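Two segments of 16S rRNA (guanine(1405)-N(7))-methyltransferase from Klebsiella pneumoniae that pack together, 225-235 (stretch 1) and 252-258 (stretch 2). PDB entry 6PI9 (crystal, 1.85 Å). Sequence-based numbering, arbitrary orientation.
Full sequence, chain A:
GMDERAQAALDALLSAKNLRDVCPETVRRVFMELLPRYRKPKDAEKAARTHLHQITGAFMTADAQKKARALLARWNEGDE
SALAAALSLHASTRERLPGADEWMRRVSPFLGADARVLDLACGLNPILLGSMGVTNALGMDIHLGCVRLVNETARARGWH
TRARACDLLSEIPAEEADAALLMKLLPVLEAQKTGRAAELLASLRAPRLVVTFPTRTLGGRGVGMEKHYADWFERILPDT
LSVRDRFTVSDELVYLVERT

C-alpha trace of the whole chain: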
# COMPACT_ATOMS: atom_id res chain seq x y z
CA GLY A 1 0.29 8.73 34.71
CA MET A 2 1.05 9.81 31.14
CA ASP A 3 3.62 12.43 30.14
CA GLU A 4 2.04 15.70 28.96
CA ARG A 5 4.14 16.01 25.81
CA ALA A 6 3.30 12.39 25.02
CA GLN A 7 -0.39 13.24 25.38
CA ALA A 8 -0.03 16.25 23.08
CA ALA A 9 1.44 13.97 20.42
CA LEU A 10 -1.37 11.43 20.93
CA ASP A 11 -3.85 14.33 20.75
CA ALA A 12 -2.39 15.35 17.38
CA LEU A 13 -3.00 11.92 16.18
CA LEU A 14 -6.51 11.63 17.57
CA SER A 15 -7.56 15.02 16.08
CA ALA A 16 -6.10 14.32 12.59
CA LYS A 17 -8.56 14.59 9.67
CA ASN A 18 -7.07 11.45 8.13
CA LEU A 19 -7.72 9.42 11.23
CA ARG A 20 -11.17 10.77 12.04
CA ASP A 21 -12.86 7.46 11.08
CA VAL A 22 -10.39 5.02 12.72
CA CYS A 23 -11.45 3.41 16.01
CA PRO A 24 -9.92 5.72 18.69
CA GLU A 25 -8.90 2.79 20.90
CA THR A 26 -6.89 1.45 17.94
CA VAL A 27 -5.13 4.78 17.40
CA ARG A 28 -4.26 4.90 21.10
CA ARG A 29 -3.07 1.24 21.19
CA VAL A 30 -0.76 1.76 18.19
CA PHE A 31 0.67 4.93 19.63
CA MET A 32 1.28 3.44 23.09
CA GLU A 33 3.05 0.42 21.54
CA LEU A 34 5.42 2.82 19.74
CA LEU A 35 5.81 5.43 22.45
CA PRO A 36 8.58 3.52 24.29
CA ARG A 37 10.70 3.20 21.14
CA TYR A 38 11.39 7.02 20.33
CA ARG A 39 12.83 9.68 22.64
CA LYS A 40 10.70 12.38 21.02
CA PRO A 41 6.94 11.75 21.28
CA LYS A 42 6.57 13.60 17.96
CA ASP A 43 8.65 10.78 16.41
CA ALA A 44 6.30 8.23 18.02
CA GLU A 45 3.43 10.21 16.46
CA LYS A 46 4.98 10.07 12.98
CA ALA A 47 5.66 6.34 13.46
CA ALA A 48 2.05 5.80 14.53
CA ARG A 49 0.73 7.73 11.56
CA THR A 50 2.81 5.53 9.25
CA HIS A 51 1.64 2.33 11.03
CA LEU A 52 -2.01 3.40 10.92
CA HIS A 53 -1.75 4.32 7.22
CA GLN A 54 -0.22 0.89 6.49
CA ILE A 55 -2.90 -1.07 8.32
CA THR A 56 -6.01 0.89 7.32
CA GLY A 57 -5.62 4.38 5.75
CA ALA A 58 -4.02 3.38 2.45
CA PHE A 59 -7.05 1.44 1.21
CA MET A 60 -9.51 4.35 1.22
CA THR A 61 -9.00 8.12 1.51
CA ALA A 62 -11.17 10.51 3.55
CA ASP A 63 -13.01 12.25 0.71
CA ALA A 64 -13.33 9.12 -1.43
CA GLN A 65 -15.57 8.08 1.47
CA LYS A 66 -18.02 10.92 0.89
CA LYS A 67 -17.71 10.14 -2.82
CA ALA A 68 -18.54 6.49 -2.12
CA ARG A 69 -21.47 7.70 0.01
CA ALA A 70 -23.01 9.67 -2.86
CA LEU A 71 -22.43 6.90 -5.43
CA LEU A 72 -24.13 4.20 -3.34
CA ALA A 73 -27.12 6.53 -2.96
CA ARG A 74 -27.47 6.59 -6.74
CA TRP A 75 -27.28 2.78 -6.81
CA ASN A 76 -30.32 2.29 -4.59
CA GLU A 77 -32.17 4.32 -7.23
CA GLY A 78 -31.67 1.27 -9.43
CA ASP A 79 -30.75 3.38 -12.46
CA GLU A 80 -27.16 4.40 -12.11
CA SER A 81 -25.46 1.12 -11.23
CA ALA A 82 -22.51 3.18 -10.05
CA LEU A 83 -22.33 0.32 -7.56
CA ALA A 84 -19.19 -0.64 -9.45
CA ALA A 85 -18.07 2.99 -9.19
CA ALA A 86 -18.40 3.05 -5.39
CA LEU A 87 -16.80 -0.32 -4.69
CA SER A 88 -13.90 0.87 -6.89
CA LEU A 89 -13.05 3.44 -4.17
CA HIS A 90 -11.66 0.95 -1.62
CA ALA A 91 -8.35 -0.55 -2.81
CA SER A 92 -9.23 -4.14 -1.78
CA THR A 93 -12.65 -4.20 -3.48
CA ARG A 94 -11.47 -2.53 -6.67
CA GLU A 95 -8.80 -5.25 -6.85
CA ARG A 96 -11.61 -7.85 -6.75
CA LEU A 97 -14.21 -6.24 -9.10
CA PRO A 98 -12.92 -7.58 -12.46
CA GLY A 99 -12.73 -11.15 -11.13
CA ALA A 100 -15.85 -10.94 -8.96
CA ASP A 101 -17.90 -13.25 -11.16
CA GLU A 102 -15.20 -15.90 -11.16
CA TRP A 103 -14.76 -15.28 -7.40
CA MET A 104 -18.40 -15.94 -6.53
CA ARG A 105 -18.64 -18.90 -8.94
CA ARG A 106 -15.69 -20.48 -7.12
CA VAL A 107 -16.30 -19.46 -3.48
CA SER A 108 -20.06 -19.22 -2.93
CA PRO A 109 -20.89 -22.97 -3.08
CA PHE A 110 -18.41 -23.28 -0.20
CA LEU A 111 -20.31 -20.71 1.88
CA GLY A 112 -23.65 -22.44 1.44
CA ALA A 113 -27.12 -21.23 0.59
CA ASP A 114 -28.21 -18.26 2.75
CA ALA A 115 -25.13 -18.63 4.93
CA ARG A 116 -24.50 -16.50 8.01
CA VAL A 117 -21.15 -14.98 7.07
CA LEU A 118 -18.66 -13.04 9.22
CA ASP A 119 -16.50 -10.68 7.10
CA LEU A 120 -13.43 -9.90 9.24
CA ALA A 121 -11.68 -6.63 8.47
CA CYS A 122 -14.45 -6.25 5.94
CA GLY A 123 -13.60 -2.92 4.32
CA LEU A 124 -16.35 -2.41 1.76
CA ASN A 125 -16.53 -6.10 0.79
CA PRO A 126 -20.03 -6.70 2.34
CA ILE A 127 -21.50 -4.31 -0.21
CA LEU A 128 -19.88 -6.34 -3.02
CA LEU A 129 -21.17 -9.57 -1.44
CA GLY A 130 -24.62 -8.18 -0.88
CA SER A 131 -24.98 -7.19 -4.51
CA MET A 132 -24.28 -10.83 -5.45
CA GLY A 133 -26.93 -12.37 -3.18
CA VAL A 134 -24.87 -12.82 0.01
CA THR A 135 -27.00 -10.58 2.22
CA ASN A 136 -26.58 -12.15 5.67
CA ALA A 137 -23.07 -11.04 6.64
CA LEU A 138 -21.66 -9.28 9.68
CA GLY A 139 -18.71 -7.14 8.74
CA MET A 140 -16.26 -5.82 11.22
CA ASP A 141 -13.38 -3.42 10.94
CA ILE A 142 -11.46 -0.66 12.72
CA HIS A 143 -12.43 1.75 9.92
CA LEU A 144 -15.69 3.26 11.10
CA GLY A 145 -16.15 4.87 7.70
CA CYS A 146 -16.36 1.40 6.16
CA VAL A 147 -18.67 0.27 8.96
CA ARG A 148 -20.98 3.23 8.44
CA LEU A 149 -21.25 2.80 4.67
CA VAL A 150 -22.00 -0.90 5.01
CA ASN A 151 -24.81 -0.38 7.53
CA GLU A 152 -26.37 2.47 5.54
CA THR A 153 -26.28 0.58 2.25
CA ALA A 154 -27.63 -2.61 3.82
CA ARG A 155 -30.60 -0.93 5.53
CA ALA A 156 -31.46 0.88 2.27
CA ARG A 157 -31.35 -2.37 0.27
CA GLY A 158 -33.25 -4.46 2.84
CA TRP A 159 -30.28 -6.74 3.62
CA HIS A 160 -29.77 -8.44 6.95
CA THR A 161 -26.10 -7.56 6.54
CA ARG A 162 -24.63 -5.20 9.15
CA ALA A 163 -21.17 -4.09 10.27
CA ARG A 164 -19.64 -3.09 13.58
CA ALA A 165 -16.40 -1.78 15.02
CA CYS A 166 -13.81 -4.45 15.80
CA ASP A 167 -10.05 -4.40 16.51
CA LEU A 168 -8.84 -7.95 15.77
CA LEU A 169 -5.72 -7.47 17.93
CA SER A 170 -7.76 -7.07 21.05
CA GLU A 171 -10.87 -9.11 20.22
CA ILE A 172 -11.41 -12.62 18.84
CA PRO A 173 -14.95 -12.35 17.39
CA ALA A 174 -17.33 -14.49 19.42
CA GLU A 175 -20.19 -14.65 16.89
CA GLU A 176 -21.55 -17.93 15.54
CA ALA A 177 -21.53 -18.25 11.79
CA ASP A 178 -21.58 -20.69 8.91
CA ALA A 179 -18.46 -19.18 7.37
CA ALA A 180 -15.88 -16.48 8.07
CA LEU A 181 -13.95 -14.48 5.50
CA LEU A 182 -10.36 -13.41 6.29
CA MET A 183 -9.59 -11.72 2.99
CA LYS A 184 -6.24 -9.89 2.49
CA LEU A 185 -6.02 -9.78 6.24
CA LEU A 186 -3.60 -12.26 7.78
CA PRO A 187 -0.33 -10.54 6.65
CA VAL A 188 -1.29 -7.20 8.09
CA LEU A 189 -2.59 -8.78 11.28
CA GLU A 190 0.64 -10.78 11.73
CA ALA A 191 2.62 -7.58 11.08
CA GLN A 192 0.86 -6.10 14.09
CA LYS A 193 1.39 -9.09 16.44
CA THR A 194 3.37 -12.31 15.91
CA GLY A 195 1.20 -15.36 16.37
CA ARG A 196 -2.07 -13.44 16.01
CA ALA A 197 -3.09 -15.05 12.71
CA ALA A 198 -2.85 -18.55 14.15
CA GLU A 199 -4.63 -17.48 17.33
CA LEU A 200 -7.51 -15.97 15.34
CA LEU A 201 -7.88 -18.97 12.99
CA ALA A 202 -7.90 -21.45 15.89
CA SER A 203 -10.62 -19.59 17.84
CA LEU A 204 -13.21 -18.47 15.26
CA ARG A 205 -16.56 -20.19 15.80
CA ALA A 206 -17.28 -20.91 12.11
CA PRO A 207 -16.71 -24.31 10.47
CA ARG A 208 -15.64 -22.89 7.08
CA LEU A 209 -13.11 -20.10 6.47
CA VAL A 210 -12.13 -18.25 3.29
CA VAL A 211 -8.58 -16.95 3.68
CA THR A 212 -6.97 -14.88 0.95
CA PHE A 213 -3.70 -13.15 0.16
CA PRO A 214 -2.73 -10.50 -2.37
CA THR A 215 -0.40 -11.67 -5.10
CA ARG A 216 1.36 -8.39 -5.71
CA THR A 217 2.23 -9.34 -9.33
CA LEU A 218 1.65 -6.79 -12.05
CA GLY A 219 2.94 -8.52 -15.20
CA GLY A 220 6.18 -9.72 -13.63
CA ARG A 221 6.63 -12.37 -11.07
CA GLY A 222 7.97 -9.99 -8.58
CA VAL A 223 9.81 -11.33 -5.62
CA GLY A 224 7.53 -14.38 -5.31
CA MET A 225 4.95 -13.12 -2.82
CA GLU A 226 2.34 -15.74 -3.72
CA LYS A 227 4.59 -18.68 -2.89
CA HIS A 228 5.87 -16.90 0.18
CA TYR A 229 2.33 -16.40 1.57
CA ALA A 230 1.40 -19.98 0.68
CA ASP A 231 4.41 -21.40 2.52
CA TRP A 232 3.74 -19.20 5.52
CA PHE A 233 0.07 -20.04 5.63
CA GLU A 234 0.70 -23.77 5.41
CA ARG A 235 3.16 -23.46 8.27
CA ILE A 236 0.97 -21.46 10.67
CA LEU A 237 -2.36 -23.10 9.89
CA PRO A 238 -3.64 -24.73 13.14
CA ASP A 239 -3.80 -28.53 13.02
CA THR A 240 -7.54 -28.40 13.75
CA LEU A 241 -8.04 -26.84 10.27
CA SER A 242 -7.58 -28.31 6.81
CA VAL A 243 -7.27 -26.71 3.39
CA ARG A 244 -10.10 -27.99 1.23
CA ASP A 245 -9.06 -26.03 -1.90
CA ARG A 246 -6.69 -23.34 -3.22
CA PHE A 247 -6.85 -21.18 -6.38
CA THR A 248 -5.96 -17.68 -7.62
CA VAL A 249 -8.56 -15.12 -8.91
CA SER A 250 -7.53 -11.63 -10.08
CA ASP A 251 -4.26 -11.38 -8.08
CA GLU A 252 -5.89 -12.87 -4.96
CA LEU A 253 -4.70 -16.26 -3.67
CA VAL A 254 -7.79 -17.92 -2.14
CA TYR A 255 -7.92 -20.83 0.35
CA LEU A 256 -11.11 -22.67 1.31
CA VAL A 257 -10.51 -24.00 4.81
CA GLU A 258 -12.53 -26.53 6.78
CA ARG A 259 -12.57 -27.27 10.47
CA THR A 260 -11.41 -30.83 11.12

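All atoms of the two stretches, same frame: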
# COMPACT_ATOMS: atom_id res chain seq x y z
N MET A 225 5.81 -13.29 -3.98
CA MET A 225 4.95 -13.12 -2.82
C MET A 225 3.94 -14.25 -2.69
O MET A 225 3.65 -14.70 -1.57
CB MET A 225 4.21 -11.78 -2.89
CG MET A 225 5.14 -10.66 -2.54
SD MET A 225 6.06 -11.23 -1.08
CE MET A 225 4.82 -11.44 0.19
N GLU A 226 3.38 -14.72 -3.81
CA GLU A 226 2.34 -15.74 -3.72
C GLU A 226 2.88 -17.00 -3.04
O GLU A 226 2.28 -17.54 -2.11
CB GLU A 226 1.80 -16.09 -5.10
CG GLU A 226 0.59 -17.03 -5.09
CD GLU A 226 0.12 -17.34 -6.52
OE1 GLU A 226 -0.43 -18.44 -6.76
OE2 GLU A 226 0.40 -16.51 -7.41
N LYS A 227 4.00 -17.51 -3.54
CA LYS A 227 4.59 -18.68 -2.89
C LYS A 227 4.99 -18.39 -1.47
O LYS A 227 4.92 -19.27 -0.59
CB LYS A 227 5.81 -19.18 -3.69
CG LYS A 227 6.38 -20.49 -3.10
CD LYS A 227 7.80 -20.80 -3.56
CE LYS A 227 8.51 -21.74 -2.53
NZ LYS A 227 7.62 -22.92 -2.21
N HIS A 228 5.46 -17.17 -1.19
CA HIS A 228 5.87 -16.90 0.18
C HIS A 228 4.68 -16.95 1.14
O HIS A 228 4.77 -17.52 2.24
CB HIS A 228 6.53 -15.52 0.26
CG HIS A 228 7.09 -15.25 1.60
ND1 HIS A 228 8.19 -15.93 2.07
CD2 HIS A 228 6.70 -14.41 2.58
CE1 HIS A 228 8.46 -15.50 3.29
NE2 HIS A 228 7.57 -14.60 3.63
N TYR A 229 3.56 -16.33 0.75
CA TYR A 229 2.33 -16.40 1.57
C TYR A 229 1.83 -17.83 1.72
O TYR A 229 1.31 -18.23 2.79
CB TYR A 229 1.25 -15.56 0.90
CG TYR A 229 1.46 -14.09 1.09
CD1 TYR A 229 1.90 -13.61 2.31
CD2 TYR A 229 1.14 -13.18 0.06
CE1 TYR A 229 2.07 -12.23 2.49
CE2 TYR A 229 1.29 -11.81 0.23
CZ TYR A 229 1.77 -11.35 1.45
OH TYR A 229 1.90 -9.97 1.64
N ALA A 230 1.85 -18.59 0.63
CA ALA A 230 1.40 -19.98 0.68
C ALA A 230 2.23 -20.79 1.68
O ALA A 230 1.69 -21.54 2.51
CB ALA A 230 1.48 -20.60 -0.73
N ASP A 231 3.55 -20.67 1.60
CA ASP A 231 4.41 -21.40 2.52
C ASP A 231 4.12 -20.99 3.95
O ASP A 231 4.09 -21.83 4.87
CB ASP A 231 5.89 -21.16 2.24
CG ASP A 231 6.39 -21.78 0.95
OD1 ASP A 231 5.81 -22.73 0.38
OD2 ASP A 231 7.44 -21.27 0.51
N TRP A 232 3.96 -19.68 4.17
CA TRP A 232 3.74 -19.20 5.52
C TRP A 232 2.41 -19.70 6.04
O TRP A 232 2.31 -20.22 7.17
CB TRP A 232 3.76 -17.66 5.53
CG TRP A 232 3.35 -17.07 6.84
CD1 TRP A 232 4.17 -16.86 7.95
CD2 TRP A 232 2.05 -16.61 7.21
NE1 TRP A 232 3.43 -16.32 8.97
CE2 TRP A 232 2.14 -16.12 8.54
CE3 TRP A 232 0.82 -16.51 6.54
CZ2 TRP A 232 1.06 -15.62 9.21
CZ3 TRP A 232 -0.28 -15.96 7.21
CH2 TRP A 232 -0.14 -15.53 8.54
N PHE A 233 1.38 -19.57 5.21
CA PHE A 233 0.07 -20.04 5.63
C PHE A 233 0.11 -21.53 5.96
O PHE A 233 -0.43 -21.97 6.99
CB PHE A 233 -0.96 -19.74 4.54
CG PHE A 233 -2.39 -20.07 4.94
CD1 PHE A 233 -2.95 -19.47 6.04
CD2 PHE A 233 -3.14 -20.98 4.21
CE1 PHE A 233 -4.27 -19.74 6.41
CE2 PHE A 233 -4.48 -21.26 4.58
CZ PHE A 233 -5.02 -20.62 5.69
N GLU A 234 0.75 -22.34 5.12
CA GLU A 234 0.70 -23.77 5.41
C GLU A 234 1.44 -24.07 6.70
O GLU A 234 1.10 -25.03 7.40
CB GLU A 234 1.27 -24.57 4.25
CG GLU A 234 0.76 -24.10 2.89
CD GLU A 234 -0.57 -24.68 2.40
OE1 GLU A 234 -0.77 -24.62 1.16
OE2 GLU A 234 -1.39 -25.18 3.21
N ARG A 235 2.39 -23.22 7.07
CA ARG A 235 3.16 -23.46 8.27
C ARG A 235 2.40 -23.02 9.52
O ARG A 235 2.46 -23.67 10.56
CB ARG A 235 4.50 -22.73 8.17
CG ARG A 235 5.28 -22.75 9.44
CD ARG A 235 6.72 -22.34 9.23
NE ARG A 235 6.87 -20.96 8.78
CZ ARG A 235 6.81 -19.90 9.59
NH1 ARG A 235 6.56 -20.08 10.89
NH2 ARG A 235 6.99 -18.67 9.11
N GLU A 252 -5.56 -12.49 -6.33
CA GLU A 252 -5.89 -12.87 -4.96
C GLU A 252 -5.72 -14.38 -4.86
O GLU A 252 -6.38 -15.12 -5.58
CB GLU A 252 -7.35 -12.45 -4.63
CG GLU A 252 -7.73 -12.71 -3.17
CD GLU A 252 -9.02 -12.01 -2.79
OE1 GLU A 252 -9.82 -11.71 -3.69
OE2 GLU A 252 -9.23 -11.72 -1.60
N LEU A 253 -4.83 -14.83 -3.97
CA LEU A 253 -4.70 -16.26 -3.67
C LEU A 253 -5.74 -16.64 -2.62
O LEU A 253 -5.73 -16.08 -1.52
CB LEU A 253 -3.30 -16.55 -3.12
CG LEU A 253 -3.04 -17.94 -2.47
CD1 LEU A 253 -3.19 -19.08 -3.47
CD2 LEU A 253 -1.63 -17.87 -1.84
N VAL A 254 -6.61 -17.60 -2.95
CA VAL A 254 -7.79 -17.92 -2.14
C VAL A 254 -7.66 -19.35 -1.62
O VAL A 254 -7.38 -20.25 -2.39
CB VAL A 254 -9.10 -17.80 -2.96
CG1 VAL A 254 -10.34 -18.10 -2.03
CG2 VAL A 254 -9.22 -16.42 -3.63
N TYR A 255 -7.88 -19.53 -0.32
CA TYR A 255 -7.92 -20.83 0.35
C TYR A 255 -9.31 -21.07 0.92
O TYR A 255 -9.84 -20.21 1.62
CB TYR A 255 -6.97 -20.87 1.55
CG TYR A 255 -5.51 -20.99 1.17
CD1 TYR A 255 -4.92 -22.22 1.00
CD2 TYR A 255 -4.73 -19.85 1.00
CE1 TYR A 255 -3.55 -22.32 0.66
CE2 TYR A 255 -3.39 -19.95 0.65
CZ TYR A 255 -2.82 -21.15 0.49
OH TYR A 255 -1.47 -21.23 0.16
N LEU A 256 -9.87 -22.25 0.65
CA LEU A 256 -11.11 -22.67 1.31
C LEU A 256 -10.71 -23.65 2.41
O LEU A 256 -10.09 -24.68 2.12
CB LEU A 256 -12.04 -23.34 0.28
CG LEU A 256 -12.35 -22.53 -0.99
CD1 LEU A 256 -13.35 -23.29 -1.92
CD2 LEU A 256 -12.85 -21.13 -0.64
N VAL A 257 -11.08 -23.35 3.63
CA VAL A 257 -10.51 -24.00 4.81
C VAL A 257 -11.65 -24.57 5.63
O VAL A 257 -12.64 -23.88 5.89
CB VAL A 257 -9.71 -22.99 5.63
CG1 VAL A 257 -9.19 -23.62 6.91
CG2 VAL A 257 -8.59 -22.40 4.76
N GLU A 258 -11.47 -25.80 6.09
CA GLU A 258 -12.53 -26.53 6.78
C GLU A 258 -12.05 -26.95 8.16
O GLU A 258 -10.87 -27.27 8.36
CB GLU A 258 -12.95 -27.73 5.98
CG GLU A 258 -14.40 -27.97 5.98
CD GLU A 258 -14.75 -29.13 5.08
OE1 GLU A 258 -13.84 -29.96 4.78
OE2 GLU A 258 -15.94 -29.22 4.71

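The contact is a helix laid along a β-strand and held mainly by side-chain packing, partly against the helix backbone, with an aromatic pair at its centre and no hydrogen bond or salt bridge crossing between the two segments. Helix 225-235 and strand 252-258 run in nearly the same direction, their axes 23° apart and 9.9 Å from one another at closest approach, and together they bury 319 Å².

The strand supplies its side of the interface by simple alternation. Leu-253, Tyr-255 and Val-257 direct their CA-to-CB bonds toward the helix, whereas the side chains of Glu-252, Val-254, Leu-256 and Glu-258 all stay about 9 Å or more from it. On the helix, the contacting residues Glu-226, Ala-230, Phe-233 and Glu-234 follow the 4-3-1 spacing expected of one helical face, and the backbone bonds that keep this face in register include Ala-230 N to Glu-226 O (3.0 Å) and Phe-233 N to Tyr-229 O (2.8 Å).

Tyr-255 and Phe-233 give up the most area, 89 and 64 Å². Their ring centroids lie 4.6 Å apart with planes inclined at 49°, an oblique arrangement in which Phe-233 CE2 sits over one face of the tyrosine ring, 3.6 Å from Tyr-255 CG. Phe-233 reaches this position with chi1 at -174° (t), and Tyr-255 meets it with chi1 at -75° (m). The phenylalanine also extends the apolar surface along the strand: its CZ is 4.1 Å from Val-257 CG2, which lies at the ring edge.

At the other end, Leu-253 (chi1 t, chi2 p) places CD2 3.9 Å from the backbone atom Glu-226 O and 4.0 Å from Glu-226 CG, so the glutamate contributes aliphatic chain to the contact; its OE1 is hydrogen-bonded elsewhere in the structure. The same Leu-253 CD2 lies 4.3 Å from Ala-230 CB.

Ala-230 has only a methyl group facing the phenol end of Tyr-255. Its CB is only 3.1 Å from Tyr-255 OH, and its CA lies near the plane of the tyrosine ring at the edge, so the phenol end comes close against the helix backbone. That hydroxyl is buried without a polar partner anywhere in the model. Glu-234 OE1 approaches Tyr-255 OH to 3.6 Å, but this is proximity rather than a hydrogen bond.

The charged pair Lys-227 and Asp-231 covers none of the strand; the salt bridge from Lys-227 NZ to Asp-231 OD1 (3.2 Å) spans one helical turn on the exposed side.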